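Long-range contacts in methylxanthine N1-demethylase NdmA (Pseudomonas putida, PDB 6ICN), which removes the N1-methyl group of caffeine as a Rieske non-heme iron oxygenase, giving theobromine and formaldehyde at the expense of O2 and NADH: residues Pro37-Thr42 and Gly139-Arg144; Glu29-Phe34 and Ser246-Ile251; His33-Val38 and Thr152-Phe157. All blocks are in the same frame, centred on the assembly; numbering follows the deposited sequence.

Contact 1: Pro37-Thr42 and Gly139-Arg144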
loop_
_atom_site.group_PDB
_atom_site.type_symbol
_atom_site.label_atom_id
_atom_site.label_comp_id
_atom_site.label_asym_id
_atom_site.label_seq_id
_atom_site.Cartn_x
_atom_site.Cartn_y
_atom_site.Cartn_z
ATOM N N PRO A 37 -32.483 4.973 10.877
ATOM C CA PRO A 37 -32.126 4.256 9.643
ATOM C C PRO A 37 -30.810 3.533 9.855
ATOM O O PRO A 37 -29.901 4.045 10.515
ATOM C CB PRO A 37 -31.976 5.384 8.615
ATOM C CG PRO A 37 -31.437 6.552 9.460
ATOM C CD PRO A 37 -32.074 6.393 10.841
ATOM N N VAL A 38 -30.697 2.336 9.289
ATOM C CA VAL A 38 -29.463 1.576 9.444
ATOM C C VAL A 38 -28.795 1.264 8.120
ATOM O O VAL A 38 -27.573 1.032 8.106
ATOM C CB VAL A 38 -29.689 0.281 10.246
ATOM C CG1 VAL A 38 -30.125 0.642 11.680
ATOM C CG2 VAL A 38 -30.724 -0.650 9.558
ATOM N N CYS A 39 -29.528 1.283 7.020
ATOM C CA CYS A 39 -28.962 1.004 5.708
ATOM C C CYS A 39 -29.980 1.419 4.668
ATOM O O CYS A 39 -31.155 1.633 4.985
ATOM C CB CYS A 39 -28.600 -0.480 5.563
ATOM S SG CYS A 39 -30.017 -1.638 5.589
ATOM N N THR A 40 -29.512 1.577 3.432
ATOM C CA THR A 40 -30.444 1.685 2.321
ATOM C C THR A 40 -30.903 0.292 1.903
ATOM O O THR A 40 -30.244 -0.719 2.183
ATOM C CB THR A 40 -29.811 2.374 1.107
ATOM O OG1 THR A 40 -28.756 1.548 0.585
ATOM C CG2 THR A 40 -29.247 3.750 1.490
ATOM N N VAL A 41 -32.067 0.250 1.243
ATOM C CA VAL A 41 -32.528 -1.004 0.644
ATOM C C VAL A 41 -31.490 -1.521 -0.341
ATOM O O VAL A 41 -31.169 -2.718 -0.358
ATOM C CB VAL A 41 -33.907 -0.815 -0.019
ATOM C CG1 VAL A 41 -34.309 -2.077 -0.814
ATOM C CG2 VAL A 41 -34.963 -0.527 1.054
ATOM N N THR A 42 -30.890 -0.608 -1.111
ATOM C CA THR A 42 -29.809 -0.965 -2.030
ATOM C C THR A 42 -28.659 -1.673 -1.309
ATOM O O THR A 42 -28.179 -2.722 -1.768
ATOM C CB THR A 42 -29.334 0.292 -2.755
ATOM O OG1 THR A 42 -30.374 0.708 -3.654
ATOM C CG2 THR A 42 -28.053 0.001 -3.559
ATOM N N GLY A 139 -37.031 3.972 0.923
ATOM C CA GLY A 139 -35.826 3.358 0.398
ATOM C C GLY A 139 -34.745 3.125 1.435
ATOM O O GLY A 139 -33.624 2.721 1.074
ATOM N N LEU A 140 -35.034 3.395 2.698
ATOM C CA LEU A 140 -34.145 3.061 3.800
ATOM C C LEU A 140 -34.789 1.990 4.668
ATOM O O LEU A 140 -36.014 1.822 4.683
ATOM C CB LEU A 140 -33.830 4.296 4.659
ATOM C CG LEU A 140 -33.361 5.578 3.946
ATOM C CD1 LEU A 140 -33.073 6.713 4.938
ATOM C CD2 LEU A 140 -32.158 5.327 3.059
ATOM N N ILE A 141 -33.951 1.303 5.429
ATOM C CA ILE A 141 -34.387 0.324 6.423
ATOM C C ILE A 141 -34.233 0.964 7.793
ATOM O O ILE A 141 -33.139 1.450 8.135
ATOM C CB ILE A 141 -33.565 -0.976 6.340
ATOM C CG1 ILE A 141 -33.691 -1.614 4.960
ATOM C CG2 ILE A 141 -33.972 -1.938 7.455
ATOM C CD1 ILE A 141 -35.090 -1.986 4.611
ATOM N N TRP A 142 -35.320 0.961 8.579
ATOM C CA TRP A 142 -35.379 1.623 9.877
ATOM C C TRP A 142 -35.562 0.601 10.991
ATOM O O TRP A 142 -36.312 -0.365 10.837
ATOM C CB TRP A 142 -36.552 2.607 9.927
ATOM C CG TRP A 142 -36.560 3.626 8.851
ATOM C CD1 TRP A 142 -36.972 3.460 7.549
ATOM C CD2 TRP A 142 -36.163 4.994 8.978
ATOM N NE1 TRP A 142 -36.840 4.650 6.864
ATOM C CE2 TRP A 142 -36.332 5.598 7.715
ATOM C CE3 TRP A 142 -35.631 5.759 10.031
ATOM C CZ2 TRP A 142 -36.042 6.944 7.481
ATOM C CZ3 TRP A 142 -35.348 7.087 9.801
ATOM C CH2 TRP A 142 -35.547 7.667 8.535
ATOM N N ILE A 143 -34.883 0.809 12.121
ATOM C CA ILE A 143 -34.974 -0.082 13.272
ATOM C C ILE A 143 -35.288 0.724 14.528
ATOM O O ILE A 143 -34.704 1.788 14.756
ATOM C CB ILE A 143 -33.677 -0.897 13.472
ATOM C CG1 ILE A 143 -33.502 -1.889 12.320
ATOM C CG2 ILE A 143 -33.707 -1.656 14.807
ATOM C CD1 ILE A 143 -32.167 -2.638 12.395
ATOM N N ARG A 144 -36.222 0.215 15.347
ATOM C CA ARG A 144 -36.463 0.762 16.683
ATOM C C ARG A 144 -36.098 -0.298 17.708
ATOM O O ARG A 144 -36.728 -1.362 17.760
ATOM C CB ARG A 144 -37.917 1.206 16.873
ATOM C CG ARG A 144 -38.183 1.754 18.294
ATOM C CD ARG A 144 -39.585 2.344 18.390
ATOM N NE ARG A 144 -40.621 1.347 18.090
ATOM C CZ ARG A 144 -41.912 1.637 17.959
ATOM N NH1 ARG A 144 -42.334 2.887 18.111
ATOM N NH2 ARG A 144 -42.792 0.677 17.694
HETATM O O HOH W 1 -32.450 2.146 -1.431
#

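Contact 2: Glu29-Phe34 and Ser246-Ile251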
loop_
_atom_site.group_PDB
_atom_site.type_symbol
_atom_site.label_atom_id
_atom_site.label_comp_id
_atom_site.label_asym_id
_atom_site.label_seq_id
_atom_site.Cartn_x
_atom_site.Cartn_y
_atom_site.Cartn_z
ATOM N N GLU A 29 -29.632 5.912 26.575
ATOM C CA GLU A 29 -30.687 4.911 26.589
ATOM C C GLU A 29 -31.948 5.428 25.910
ATOM O O GLU A 29 -32.614 4.692 25.172
ATOM C CB GLU A 29 -30.962 4.489 28.035
ATOM C CG GLU A 29 -32.155 3.592 28.222
ATOM C CD GLU A 29 -31.878 2.142 27.871
ATOM O OE1 GLU A 29 -30.695 1.785 27.637
ATOM O OE2 GLU A 29 -32.854 1.353 27.843
ATOM N N TYR A 30 -32.273 6.709 26.114
ATOM C CA TYR A 30 -33.521 7.240 25.584
ATOM C C TYR A 30 -33.559 7.175 24.060
ATOM O O TYR A 30 -34.639 7.046 23.477
ATOM C CB TYR A 30 -33.752 8.675 26.092
ATOM C CG TYR A 30 -33.054 9.782 25.319
ATOM C CD1 TYR A 30 -31.689 10.030 25.483
ATOM C CD2 TYR A 30 -33.760 10.588 24.451
ATOM C CE1 TYR A 30 -31.061 11.043 24.777
ATOM C CE2 TYR A 30 -33.150 11.617 23.745
ATOM C CZ TYR A 30 -31.792 11.825 23.907
ATOM O OH TYR A 30 -31.175 12.835 23.207
ATOM N N LEU A 31 -32.395 7.224 23.395
ATOM C CA LEU A 31 -32.381 7.157 21.935
ATOM C C LEU A 31 -32.861 5.812 21.394
ATOM O O LEU A 31 -33.279 5.748 20.234
ATOM C CB LEU A 31 -30.968 7.458 21.411
ATOM C CG LEU A 31 -30.501 8.888 21.699
ATOM C CD1 LEU A 31 -29.028 9.065 21.271
ATOM C CD2 LEU A 31 -31.374 9.875 20.963
ATOM N N ARG A 32 -32.822 4.746 22.201
ATOM C CA ARG A 32 -33.278 3.432 21.744
ATOM C C ARG A 32 -34.768 3.426 21.425
ATOM O O ARG A 32 -35.232 2.544 20.702
ATOM C CB ARG A 32 -32.970 2.356 22.798
ATOM C CG ARG A 32 -31.479 2.187 23.107
ATOM C CD ARG A 32 -31.222 1.223 24.267
ATOM N NE ARG A 32 -31.803 -0.099 24.038
ATOM C CZ ARG A 32 -31.146 -1.112 23.486
ATOM N NH1 ARG A 32 -29.878 -0.950 23.119
ATOM N NH2 ARG A 32 -31.751 -2.283 23.305
ATOM N N HIS A 33 -35.521 4.408 21.923
ATOM C CA HIS A 33 -36.962 4.438 21.701
ATOM C C HIS A 33 -37.367 5.025 20.364
ATOM O O HIS A 33 -38.549 4.961 20.016
ATOM C CB HIS A 33 -37.633 5.218 22.849
ATOM C CG HIS A 33 -37.573 4.484 24.146
ATOM N ND1 HIS A 33 -38.600 3.677 24.585
ATOM C CD2 HIS A 33 -36.582 4.364 25.062
ATOM C CE1 HIS A 33 -38.258 3.116 25.726
ATOM N NE2 HIS A 33 -37.041 3.520 26.042
ATOM N N PHE A 34 -36.434 5.597 19.598
ATOM C CA PHE A 34 -36.738 6.174 18.296
ATOM C C PHE A 34 -36.409 5.193 17.176
ATOM O O PHE A 34 -35.635 4.247 17.350
ATOM C CB PHE A 34 -35.949 7.463 18.075
ATOM C CG PHE A 34 -36.357 8.582 18.991
ATOM C CD1 PHE A 34 -37.514 9.307 18.731
ATOM C CD2 PHE A 34 -35.566 8.920 20.082
ATOM C CE1 PHE A 34 -37.904 10.349 19.577
ATOM C CE2 PHE A 34 -35.943 9.960 20.927
ATOM C CZ PHE A 34 -37.108 10.672 20.656
ATOM N N SER A 246 -37.945 15.850 12.306
ATOM C CA SER A 246 -38.451 14.772 13.158
ATOM C C SER A 246 -37.410 14.426 14.217
ATOM O O SER A 246 -36.323 13.937 13.894
ATOM C CB SER A 246 -38.797 13.547 12.316
ATOM O OG SER A 246 -39.846 13.834 11.406
ATOM N N MET A 247 -37.726 14.678 15.484
ATOM C CA MET A 247 -36.735 14.466 16.547
ATOM C C MET A 247 -36.435 12.994 16.694
ATOM O O MET A 247 -37.353 12.172 16.609
ATOM C CB MET A 247 -37.216 15.051 17.883
ATOM C CG MET A 247 -37.354 16.568 17.829
ATOM S SD MET A 247 -35.718 17.372 17.757
ATOM C CE MET A 247 -35.163 17.083 19.409
ATOM N N PRO A 248 -35.168 12.644 16.956
ATOM C CA PRO A 248 -34.028 13.532 17.234
ATOM C C PRO A 248 -33.094 13.867 16.076
ATOM O O PRO A 248 -32.366 14.844 16.202
ATOM C CB PRO A 248 -33.235 12.751 18.274
ATOM C CG PRO A 248 -33.503 11.309 17.937
ATOM C CD PRO A 248 -34.889 11.249 17.349
ATOM N N PHE A 249 -33.048 13.079 14.997
ATOM C CA PHE A 249 -31.924 13.221 14.071
ATOM C C PHE A 249 -32.298 13.414 12.609
ATOM O O PHE A 249 -31.394 13.471 11.763
ATOM C CB PHE A 249 -30.992 12.001 14.178
ATOM C CG PHE A 249 -30.386 11.813 15.540
ATOM C CD1 PHE A 249 -29.849 12.890 16.248
ATOM C CD2 PHE A 249 -30.349 10.557 16.113
ATOM C CE1 PHE A 249 -29.311 12.703 17.518
ATOM C CE2 PHE A 249 -29.804 10.353 17.382
ATOM C CZ PHE A 249 -29.283 11.446 18.090
ATOM N N ALA A 250 -33.572 13.498 12.269
ATOM C CA ALA A 250 -33.976 13.596 10.870
ATOM C C ALA A 250 -34.342 15.028 10.524
ATOM O O ALA A 250 -35.046 15.692 11.289
ATOM C CB ALA A 250 -35.154 12.672 10.579
ATOM N N ILE A 251 -33.874 15.503 9.370
ATOM C CA ILE A 251 -34.170 16.851 8.895
ATOM C C ILE A 251 -34.771 16.786 7.498
ATOM O O ILE A 251 -34.146 16.260 6.567
ATOM C CB ILE A 251 -32.925 17.748 8.894
ATOM C CG1 ILE A 251 -32.361 17.874 10.315
ATOM C CG2 ILE A 251 -33.232 19.120 8.289
ATOM C CD1 ILE A 251 -30.914 18.293 10.310
#

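Contact 3: His33-Val38 and Thr152-Phe157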
loop_
_atom_site.group_PDB
_atom_site.type_symbol
_atom_site.label_atom_id
_atom_site.label_comp_id
_atom_site.label_asym_id
_atom_site.label_seq_id
_atom_site.Cartn_x
_atom_site.Cartn_y
_atom_site.Cartn_z
ATOM N N HIS A 33 -35.521 4.408 21.923
ATOM C CA HIS A 33 -36.962 4.438 21.701
ATOM C C HIS A 33 -37.367 5.025 20.364
ATOM O O HIS A 33 -38.549 4.961 20.016
ATOM C CB HIS A 33 -37.633 5.218 22.849
ATOM C CG HIS A 33 -37.573 4.484 24.146
ATOM N ND1 HIS A 33 -38.600 3.677 24.585
ATOM C CD2 HIS A 33 -36.582 4.364 25.062
ATOM C CE1 HIS A 33 -38.258 3.116 25.726
ATOM N NE2 HIS A 33 -37.041 3.520 26.042
ATOM N N PHE A 34 -36.434 5.597 19.598
ATOM C CA PHE A 34 -36.738 6.174 18.296
ATOM C C PHE A 34 -36.409 5.193 17.176
ATOM O O PHE A 34 -35.635 4.247 17.350
ATOM C CB PHE A 34 -35.949 7.463 18.075
ATOM C CG PHE A 34 -36.357 8.582 18.991
ATOM C CD1 PHE A 34 -37.514 9.307 18.731
ATOM C CD2 PHE A 34 -35.566 8.920 20.082
ATOM C CE1 PHE A 34 -37.904 10.349 19.577
ATOM C CE2 PHE A 34 -35.943 9.960 20.927
ATOM C CZ PHE A 34 -37.108 10.672 20.656
ATOM N N TRP A 35 -37.035 5.424 16.029
ATOM C CA TRP A 35 -36.644 4.759 14.786
ATOM C C TRP A 35 -35.387 5.407 14.224
ATOM O O TRP A 35 -35.330 6.631 14.066
ATOM C CB TRP A 35 -37.767 4.854 13.752
ATOM C CG TRP A 35 -39.023 4.098 14.132
ATOM C CD1 TRP A 35 -40.058 4.552 14.921
ATOM C CD2 TRP A 35 -39.376 2.764 13.737
ATOM N NE1 TRP A 35 -41.023 3.571 15.040
ATOM C CE2 TRP A 35 -40.630 2.471 14.321
ATOM C CE3 TRP A 35 -38.756 1.791 12.946
ATOM C CZ2 TRP A 35 -41.275 1.250 14.127
ATOM C CZ3 TRP A 35 -39.397 0.575 12.763
ATOM C CH2 TRP A 35 -40.653 0.323 13.337
ATOM N N HIS A 36 -34.404 4.582 13.864
ATOM C CA HIS A 36 -33.199 5.074 13.220
ATOM C C HIS A 36 -32.959 4.303 11.929
ATOM O O HIS A 36 -33.145 3.086 11.899
ATOM C CB HIS A 36 -31.972 4.906 14.127
ATOM C CG HIS A 36 -32.099 5.593 15.457
ATOM N ND1 HIS A 36 -31.952 6.957 15.607
ATOM C CD2 HIS A 36 -32.336 5.097 16.693
ATOM C CE1 HIS A 36 -32.118 7.273 16.883
ATOM N NE2 HIS A 36 -32.351 6.162 17.565
ATOM N N PRO A 37 -32.483 4.973 10.877
ATOM C CA PRO A 37 -32.126 4.256 9.643
ATOM C C PRO A 37 -30.810 3.533 9.855
ATOM O O PRO A 37 -29.901 4.045 10.515
ATOM C CB PRO A 37 -31.976 5.384 8.615
ATOM C CG PRO A 37 -31.437 6.552 9.460
ATOM C CD PRO A 37 -32.074 6.393 10.841
ATOM N N VAL A 38 -30.697 2.336 9.289
ATOM C CA VAL A 38 -29.463 1.576 9.444
ATOM C C VAL A 38 -28.795 1.264 8.120
ATOM O O VAL A 38 -27.573 1.032 8.106
ATOM C CB VAL A 38 -29.689 0.281 10.246
ATOM C CG1 VAL A 38 -30.125 0.642 11.680
ATOM C CG2 VAL A 38 -30.724 -0.650 9.558
ATOM N N THR A 152 -43.343 6.556 19.178
ATOM C CA THR A 152 -42.482 7.172 18.179
ATOM C C THR A 152 -42.793 6.584 16.812
ATOM O O THR A 152 -43.267 5.446 16.704
ATOM C CB THR A 152 -41.005 6.946 18.521
ATOM O OG1 THR A 152 -40.754 5.538 18.590
ATOM C CG2 THR A 152 -40.679 7.586 19.879
ATOM N N GLU A 153 -42.526 7.361 15.764
ATOM C CA GLU A 153 -42.790 6.930 14.405
ATOM C C GLU A 153 -41.594 7.247 13.524
ATOM O O GLU A 153 -40.710 8.021 13.894
ATOM C CB GLU A 153 -44.034 7.595 13.818
ATOM C CG GLU A 153 -45.311 7.025 14.401
ATOM C CD GLU A 153 -46.553 7.528 13.701
ATOM O OE1 GLU A 153 -47.546 6.766 13.661
ATOM O OE2 GLU A 153 -46.537 8.679 13.203
ATOM N N ILE A 154 -41.594 6.628 12.349
ATOM C CA ILE A 154 -40.516 6.894 11.389
ATOM C C ILE A 154 -40.584 8.348 10.939
ATOM O O ILE A 154 -41.688 8.873 10.668
ATOM C CB ILE A 154 -40.608 5.927 10.192
ATOM C CG1 ILE A 154 -40.259 4.519 10.678
ATOM C CG2 ILE A 154 -39.699 6.376 9.040
ATOM C CD1 ILE A 154 -40.555 3.399 9.680
ATOM N N PRO A 155 -39.444 9.045 10.850
ATOM C CA PRO A 155 -39.418 10.454 10.424
ATOM C C PRO A 155 -40.160 10.783 9.140
ATOM O O PRO A 155 -40.351 9.933 8.264
ATOM C CB PRO A 155 -37.913 10.712 10.256
ATOM C CG PRO A 155 -37.296 9.855 11.306
ATOM C CD PRO A 155 -38.132 8.600 11.354
ATOM N N TYR A 156 -40.558 12.049 9.025
ATOM C CA TYR A 156 -41.324 12.551 7.896
ATOM C C TYR A 156 -40.402 13.020 6.772
ATOM O O TYR A 156 -39.502 13.836 6.991
ATOM C CB TYR A 156 -42.215 13.697 8.381
ATOM C CG TYR A 156 -42.854 14.556 7.309
ATOM C CD1 TYR A 156 -43.911 14.082 6.548
ATOM C CD2 TYR A 156 -42.420 15.862 7.091
ATOM C CE1 TYR A 156 -44.507 14.885 5.575
ATOM C CE2 TYR A 156 -43.018 16.680 6.134
ATOM C CZ TYR A 156 -44.060 16.178 5.376
ATOM O OH TYR A 156 -44.643 16.992 4.422
ATOM N N PHE A 157 -40.653 12.514 5.565
ATOM C CA PHE A 157 -40.032 12.963 4.323
ATOM C C PHE A 157 -41.136 13.529 3.434
ATOM O O PHE A 157 -42.024 12.786 3.005
ATOM C CB PHE A 157 -39.324 11.774 3.655
ATOM C CG PHE A 157 -38.671 12.072 2.327
ATOM C CD1 PHE A 157 -38.153 13.327 2.031
ATOM C CD2 PHE A 157 -38.532 11.057 1.387
ATOM C CE1 PHE A 157 -37.520 13.585 0.798
ATOM C CE2 PHE A 157 -37.893 11.297 0.162
ATOM C CZ PHE A 157 -37.397 12.557 -0.138
HETATM O O HOH W 2 -38.634 7.789 15.781
HETATM O O HOH W 3 -44.187 3.374 14.887
#

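Contact 1: Pro37-Thr42 and Gly139-Arg144
The indole of Trp142 carries the Pro37 ring over one face: Pro37 CB stands 4.0 Å from the centroid of the Trp142 six-membered ring and 13° off its normal, a CH-pi contact displaced toward the rim. Pro37 CD follows at 3.5 Å from Trp142 CZ3, setting the pyrrolidine against the benzo part of the indole. With CG beside the backbone N (chi1 -55°), the indole swings back over the neighbouring strand; its NE1 bonds to the carbonyl of Arg137. This pair faces the catalytic-domain strands, where Val269 and Phe281 touch Pro37 and Leu140, and Phe267 touches Trp142.

The backbones run antiparallel, the N-to-C directions of the short strand segments differing by 158°, and join edge strand 35-40 to strand 140-144 in the six-stranded antiparallel sheet of the Rieske domain. Val38 N donates to Ile141 O at 2.8 Å, and Ile141 N donates to Cys39 O at 2.9 Å. Ile141 thus faces two successive residues, Val38 and Cys39, a classic beta bulge. Beyond Thr40, which caps helix 41-47 by bonding through OG1 to Glu43 N, Val41 N reaches Gly139 O at 2.9 Å from above the carbonyl plane. The same oxygen takes a water that also accepts from Thr42 N, tying helix start to turn. On the sheet face away from Trp142, Cys39 SG lies 3.7 Å from Ile141 CB; Val41 CG2 reaches Ile141 CD1 from the helix start. The side chains of Val38 and Ile143 cross at about a right angle, Val38 CG2 3.8 Å from Ile143 CD1, and strand 55-59 covers Val38 through Val57 and Leu59.

Contact 2: Glu29-Phe34 and Ser246-Ile251
This is a buried, apolar contact: Glu29-Phe34, largely residues with helical backbone angles just ahead of strand 35-40, meets the bend of Ser246-Ile251 that links strands 239-246 and 250-257 of the catalytic domain. About 199 Å² is buried in all, through five residues, each of them buried.

The closest packing is proline on phenylalanine. Pro248 CD sits over the middle of the Phe34 ring, 3.5 Å from its centroid and 13° off the normal, which makes a CH-pi contact. Phe34 and Pro248 reach out from opposite directions; chi1 of -67° sends the Phe34 ring toward the proline, and chi2 of -78° turns its face to CD. The carbonyl O of Met247 approaches the same ring obliquely, 3.5 Å from Phe34 CE1. A cis peptide precedes Pro248, and the tight bend it makes is accompanied by a backbone bond from Ala250 N to Ser246 O.

Leu31 lies beside the Phe34 contact. Its CD2 is 4.0 Å from Pro248 CG and 3.9 Å from Phe249 CZ, while Leu31 CD1 comes to the Phe249 ring at its edge; the leucine and phenylalanine side chains cross at about a right angle. Pro248 CG in turn lies over a face of the Phe249 ring, near its rim. The Phe249 side chain is about 14 Å from bound caffeine.

Helix 330-348 closes the surroundings: Leu339 touches Tyr30, Trp338 touches Met247, and Tyr335 packs on Phe249 and bonds to Pro248 O. The N-terminal segment thus packs through apolar groups on a strand-to-strand bend in the antiparallel seven-stranded sheet of the catalytic domain.

Contact 3: His33-Val38 and Thr152-Phe157
Hydrogen bonding, direct and through water, joins His33-Val38 to the loop Thr152-Phe157. The hydroxyl of Thr152 donates to His33 O at 2.7 Å, lying in the carbonyl plane; chi1 of 59° turns OG1 toward that carbonyl, and Arg144 NH1 bonds to the same hydroxyl. The indole N-H of Trp35 makes a weak bond to Thr152 O, at 3.4 Å from NE1 and bent to 139°, with that oxygen at the ring edge. Water doubles this link by donating to Thr152 O while accepting weakly from Trp35 NE1. A second water is held more firmly, accepting from Trp35 N at 2.9 Å and donating to Glu153 O at 2.8 Å.

Van der Waals contact centres on the Trp35 ring. Ile154 CG1 covers one face, 3.9 Å from the centroid of the five-membered ring and 25° off its normal, with Trp35 CD2 its nearest atom. The Glu153-Ile154 peptide makes a van der Waals contact with the indole at Trp35 CD1, 3.4 Å from Glu153 C. Separately, Thr152 CG2 approaches Phe34 CD1 at 3.8 Å, the two side chains crossing at about a right angle.

Strand 131-137 adds Asp133 and Glu135 against Trp35, and Glu135 and Arg137 against Ile154. The loop thus runs beside the start of edge strand 35-40 on its way from the six-stranded antiparallel Rieske-domain sheet to strand 166-175 of the catalytic domain.

Overall arrangement
Contacts 1 and 3 share strand 35-40, and contacts 2 and 3 share His33 and Phe34, so one N-terminal run of chain serves all three. Contact 1 is buried and sheet-like, with main-chain bonds interrupted by a bulge; its pairing continues into contact 3 through a hydrogen bond from Ile143 N to His36 O. Contact 2 is wholly buried and relies on apolar side chains and ring faces. Contact 3 is only partly buried, and direct hydrogen bonds and waters share the work with an indole. Arg144 reaches both neighbours, packing on His33 O and hydrogen-bonding to Thr152 OG1, while Leu31 O receives a hydrogen bond from His36 NE2 between contacts 2 and 3.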